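Local coordinates for protein alpha-glucosidase ([Eubacterium] rectale, PDB 6PNR) that hydrolyses alpha-linked sulfoquinovosides as a family 31 glycoside hydrolase, probably acting in the breakdown of plant sulfolipid, at residues T487-G492 / L508-M513; G468-I473 / P603-D608. All blocks are in the same frame, centred on the assembly; numbering follows the deposited sequence.

Interaction 1. Residues T487-G492 / L508-M513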
# COMPACT_ATOMS: atom_id res chain seq x y z
N THR A 487 26.08 13.11 15.20
CA THR A 487 24.74 12.66 15.50
C THR A 487 24.75 11.80 16.76
O THR A 487 25.81 11.46 17.30
CB THR A 487 24.13 11.90 14.31
OG1 THR A 487 22.71 11.77 14.51
CG2 THR A 487 24.77 10.54 14.13
N HIS A 488 23.55 11.46 17.23
CA HIS A 488 23.38 10.64 18.42
C HIS A 488 21.94 10.14 18.45
O HIS A 488 21.17 10.36 17.51
CB HIS A 488 23.74 11.43 19.69
CG HIS A 488 22.72 12.44 20.13
ND1 HIS A 488 22.53 13.64 19.48
CD2 HIS A 488 21.88 12.46 21.20
CE1 HIS A 488 21.62 14.36 20.12
NE2 HIS A 488 21.21 13.66 21.16
N SER A 489 21.58 9.41 19.50
CA SER A 489 20.21 8.91 19.62
C SER A 489 19.75 8.96 21.07
O SER A 489 20.57 9.10 21.99
CB SER A 489 20.09 7.47 19.08
OG SER A 489 21.00 6.61 19.75
N ASP A 490 18.42 8.87 21.26
CA ASP A 490 17.83 8.63 22.58
C ASP A 490 18.29 7.29 23.12
O ASP A 490 17.95 6.25 22.55
CB ASP A 490 16.29 8.61 22.50
CG ASP A 490 15.68 9.88 21.93
OD1 ASP A 490 16.17 10.98 22.24
OD2 ASP A 490 14.67 9.76 21.19
N ILE A 491 19.02 7.28 24.24
CA ILE A 491 19.47 6.01 24.80
C ILE A 491 18.26 5.27 25.36
O ILE A 491 17.66 5.69 26.35
CB ILE A 491 20.54 6.22 25.88
CG1 ILE A 491 21.83 6.74 25.24
CG2 ILE A 491 20.77 4.90 26.63
CD1 ILE A 491 22.88 7.17 26.23
N GLY A 492 17.89 4.17 24.70
CA GLY A 492 16.68 3.45 25.06
C GLY A 492 15.49 3.70 24.17
O GLY A 492 14.43 3.08 24.40
N LEU A 508 20.35 -0.81 28.24
CA LEU A 508 21.78 -1.05 28.42
C LEU A 508 22.49 -1.30 27.09
O LEU A 508 23.60 -0.80 26.87
CB LEU A 508 22.01 -2.21 29.38
CG LEU A 508 21.65 -1.87 30.83
CD1 LEU A 508 21.66 -3.13 31.68
CD2 LEU A 508 22.62 -0.83 31.38
N ARG A 509 21.88 -2.08 26.19
CA ARG A 509 22.46 -2.26 24.85
C ARG A 509 22.55 -0.94 24.11
O ARG A 509 23.50 -0.71 23.36
CB ARG A 509 21.64 -3.26 24.03
CG ARG A 509 21.84 -4.73 24.39
CD ARG A 509 23.31 -5.16 24.19
NE ARG A 509 23.42 -6.60 24.39
CZ ARG A 509 24.56 -7.27 24.57
NH1 ARG A 509 25.72 -6.63 24.59
NH2 ARG A 509 24.52 -8.59 24.74
N TRP A 510 21.54 -0.06 24.26
CA TRP A 510 21.61 1.24 23.61
C TRP A 510 22.71 2.11 24.20
O TRP A 510 23.43 2.81 23.47
CB TRP A 510 20.26 1.96 23.72
CG TRP A 510 19.84 2.78 22.49
CD1 TRP A 510 20.51 3.82 21.92
CD2 TRP A 510 18.61 2.63 21.75
NE1 TRP A 510 19.79 4.32 20.85
CE2 TRP A 510 18.62 3.61 20.73
CE3 TRP A 510 17.52 1.75 21.84
CZ2 TRP A 510 17.58 3.73 19.80
CZ3 TRP A 510 16.49 1.87 20.92
CH2 TRP A 510 16.53 2.86 19.91
N ALA A 511 22.87 2.09 25.53
CA ALA A 511 23.89 2.92 26.15
C ALA A 511 25.30 2.48 25.76
O ALA A 511 26.20 3.32 25.61
CB ALA A 511 23.71 2.91 27.67
N GLU A 512 25.53 1.18 25.58
CA GLU A 512 26.87 0.69 25.26
C GLU A 512 27.24 0.98 23.80
O GLU A 512 28.44 0.93 23.46
CB GLU A 512 27.00 -0.81 25.57
CG GLU A 512 26.44 -1.76 24.51
CD GLU A 512 26.41 -3.22 24.97
OE1 GLU A 512 26.12 -3.47 26.16
OE2 GLU A 512 26.68 -4.12 24.15
N MET A 513 26.26 1.27 22.95
CA MET A 513 26.55 1.85 21.64
C MET A 513 26.81 3.34 21.74
O MET A 513 27.77 3.86 21.15
CB MET A 513 25.38 1.59 20.68
CG MET A 513 25.41 2.48 19.43
SD MET A 513 24.15 2.09 18.19
CE MET A 513 22.69 2.79 18.99
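W510 projects from helix 504-514 onto the backbone of S489-G492. CB lies 3.4 Å from G492 N. CG, 3.3 Å from the same nitrogen, and CD2 bring that amide over one ring face, with CE3 resting against CA and C of G492 and CZ3 near that C. Glycine suits this place: its phi of 101° disfavours a side chain, and its backbone can come close over the ring, N 3.1 Å above the plane. I491 CA covers the same face as a CH-pi contact, 4.2 Å from the centroid of the five-membered ring. Strand 490-491, helix 504-514 and strand 521-522 form a beta-alpha-beta unit of the TIM barrel, and the tryptophan wedges between the first strand and the helix. Farther out, CE2 and CZ2 meet D490 O, which sits 3.1 Å above the ring plane; this carbonyl is close to NE1 too, but at too poor an angle to bond it. NE1 instead donates within the ring plane to S489 OG at 2.8 Å, with an N-H...O angle of 157°. A chi1 of 56° turns the small serine hydroxyl toward the indole edge. I491 CG2, anti to the backbone N, touches A511 CB at 3.7 Å, where a methyl lets the helix come close. The D490 carboxylate is salt-bridged to R521 and stands about 5 Å from the bound aza-sugar inhibitor.

Interaction 2. Residues G468-I473 / P603-D608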
# COMPACT_ATOMS: atom_id res chain seq x y z
N GLY A 468 14.05 0.18 15.66
CA GLY A 468 14.69 0.08 16.95
C GLY A 468 16.15 0.50 16.92
O GLY A 468 16.55 1.30 16.08
N LEU A 469 16.94 -0.10 17.82
CA LEU A 469 18.32 0.32 18.02
C LEU A 469 19.12 0.30 16.72
O LEU A 469 19.87 1.23 16.43
CB LEU A 469 18.96 -0.59 19.09
CG LEU A 469 20.34 -0.29 19.72
CD1 LEU A 469 20.44 -1.00 21.06
CD2 LEU A 469 21.51 -0.70 18.83
N ALA A 470 18.94 -0.74 15.91
CA ALA A 470 19.77 -0.90 14.72
C ALA A 470 19.58 0.25 13.73
O ALA A 470 20.52 0.61 13.02
CB ALA A 470 19.47 -2.24 14.05
N SER A 471 18.38 0.85 13.68
CA SER A 471 18.12 1.87 12.67
C SER A 471 18.89 3.15 12.96
O SER A 471 19.13 3.94 12.04
CB SER A 471 16.60 2.15 12.56
OG SER A 471 16.08 2.72 13.75
N VAL A 472 19.32 3.33 14.21
CA VAL A 472 20.19 4.44 14.57
C VAL A 472 21.51 4.38 13.80
O VAL A 472 22.06 5.40 13.37
CB VAL A 472 20.44 4.42 16.09
CG1 VAL A 472 21.55 5.42 16.47
CG2 VAL A 472 19.12 4.66 16.85
N ILE A 473 22.07 3.17 13.64
CA ILE A 473 23.36 3.05 12.97
C ILE A 473 23.23 3.42 11.50
O ILE A 473 24.07 4.13 10.94
CB ILE A 473 23.93 1.63 13.12
CG1 ILE A 473 24.02 1.23 14.58
CG2 ILE A 473 25.30 1.54 12.45
CD1 ILE A 473 23.90 -0.24 14.78
N PRO A 603 27.60 -2.77 16.96
CA PRO A 603 26.71 -2.88 18.13
C PRO A 603 25.82 -4.11 18.08
O PRO A 603 25.29 -4.49 17.03
CB PRO A 603 25.87 -1.59 18.06
CG PRO A 603 26.76 -0.63 17.32
CD PRO A 603 27.43 -1.48 16.27
N VAL A 604 25.65 -4.75 19.24
CA VAL A 604 24.61 -5.76 19.40
C VAL A 604 23.26 -5.07 19.31
O VAL A 604 22.95 -4.19 20.12
CB VAL A 604 24.76 -6.50 20.74
CG1 VAL A 604 23.57 -7.45 20.97
CG2 VAL A 604 26.10 -7.27 20.77
N TYR A 605 22.47 -5.44 18.31
CA TYR A 605 21.16 -4.83 18.13
C TYR A 605 20.03 -5.83 18.30
O TYR A 605 18.91 -5.56 17.87
CB TYR A 605 21.08 -4.11 16.78
CG TYR A 605 21.28 -4.98 15.54
CD1 TYR A 605 20.28 -5.84 15.09
CD2 TYR A 605 22.46 -4.91 14.80
CE1 TYR A 605 20.45 -6.63 13.95
CE2 TYR A 605 22.64 -5.69 13.65
CZ TYR A 605 21.63 -6.54 13.23
OH TYR A 605 21.81 -7.30 12.10
N GLU A 606 20.30 -6.99 18.91
CA GLU A 606 19.27 -8.00 19.17
C GLU A 606 19.29 -8.37 20.64
O GLU A 606 20.30 -8.23 21.33
CB GLU A 606 19.48 -9.26 18.32
CG GLU A 606 19.37 -9.03 16.82
CD GLU A 606 19.89 -10.21 16.01
OE1 GLU A 606 20.68 -11.01 16.55
OE2 GLU A 606 19.51 -10.34 14.83
N GLN A 607 18.15 -8.86 21.13
CA GLN A 607 18.04 -9.25 22.53
C GLN A 607 18.61 -10.66 22.75
O GLN A 607 18.79 -11.44 21.82
CB GLN A 607 16.58 -9.21 22.98
CG GLN A 607 15.70 -10.29 22.37
CD GLN A 607 14.30 -10.27 22.94
OE1 GLN A 607 13.54 -9.33 22.72
NE2 GLN A 607 13.95 -11.31 23.68
N ASP A 608 18.90 -10.95 24.02
CA ASP A 608 19.30 -12.30 24.45
C ASP A 608 20.60 -12.75 23.77
O ASP A 608 20.76 -13.93 23.44
CB ASP A 608 18.19 -13.32 24.20
CG ASP A 608 16.94 -13.05 25.03
OD1 ASP A 608 17.05 -12.42 26.11
OD2 ASP A 608 15.84 -13.46 24.59
O HOH W 1 17.62 -3.24 16.74
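A470 presses its methyl group onto the face of the Y605 ring, at the start of helix 469-481, and this is the tight centre of the contact. The CB atom of A470 is 3.6 Å from Y605 CG and 4.1 Å from the ring centroid, 29° off the normal, so the CH-pi contact falls over the CG end of the ring and not its hydroxyl end. Alanine's single methyl suits the place, letting the helix backbone come close to the tyrosine. With chi1 at 60°, CG of Y605 stands between its own backbone N and carbonyl carbon; the ring thereby starts beside the helix, while its far end leads away.

Apolar flanks complete the packing. L469 CD2 reaches both V604 O and Y605 CB, the latter at 4.0 Å, its side chain crossing that of the tyrosine at a slant. One helical turn on, I473 and P603 meet tip to tip, CD1 of I473 lying 3.8 Å from P603 CG; a branched chain and a rigid ring give compact apolar surfaces here, and Y593 touches both. The polar link is indirect: a water accepts from A470 N at 2.9 Å and donates to Y605 O, serving an amide of the first helical turn. S471 OG and N both donate to G468 O, just ahead of the helix.

Looser is the other end. E606 is partly exposed, Q607 and D608 are exposed, and from E606 onward the loop takes no part in the contact. The tyrosine ring is also met by Y591 and, edge-to-face, by W612, with a sulfate ion, probably from the crystallisation liquor, about 4 Å from the Y605 side chain. Here a helix of the family 31 TIM barrel packs against a loop between strands of the C-terminal beta domain, forming a domain interface.

The centres of the two contacts are about 9 Å apart, on the same side of the chain's centre, and they touch directly. In sequence the order is 468-473, 487-492, 508-513, 603-608, so interaction 1 falls wholly between the two segments of interaction 2. Helix 469-481 is followed by strand 490-491 and then by helix 504-514; V472 packs on both W510 and S489, L469 meets the backbone of W510, and V604 lies against R509. Interaction 1 thus joins neighbouring elements within the barrel close to the inhibitor, whereas interaction 2 ties the barrel to the C-terminal domain, so that packing probably runs on from the domain interface toward the inhibitor pocket.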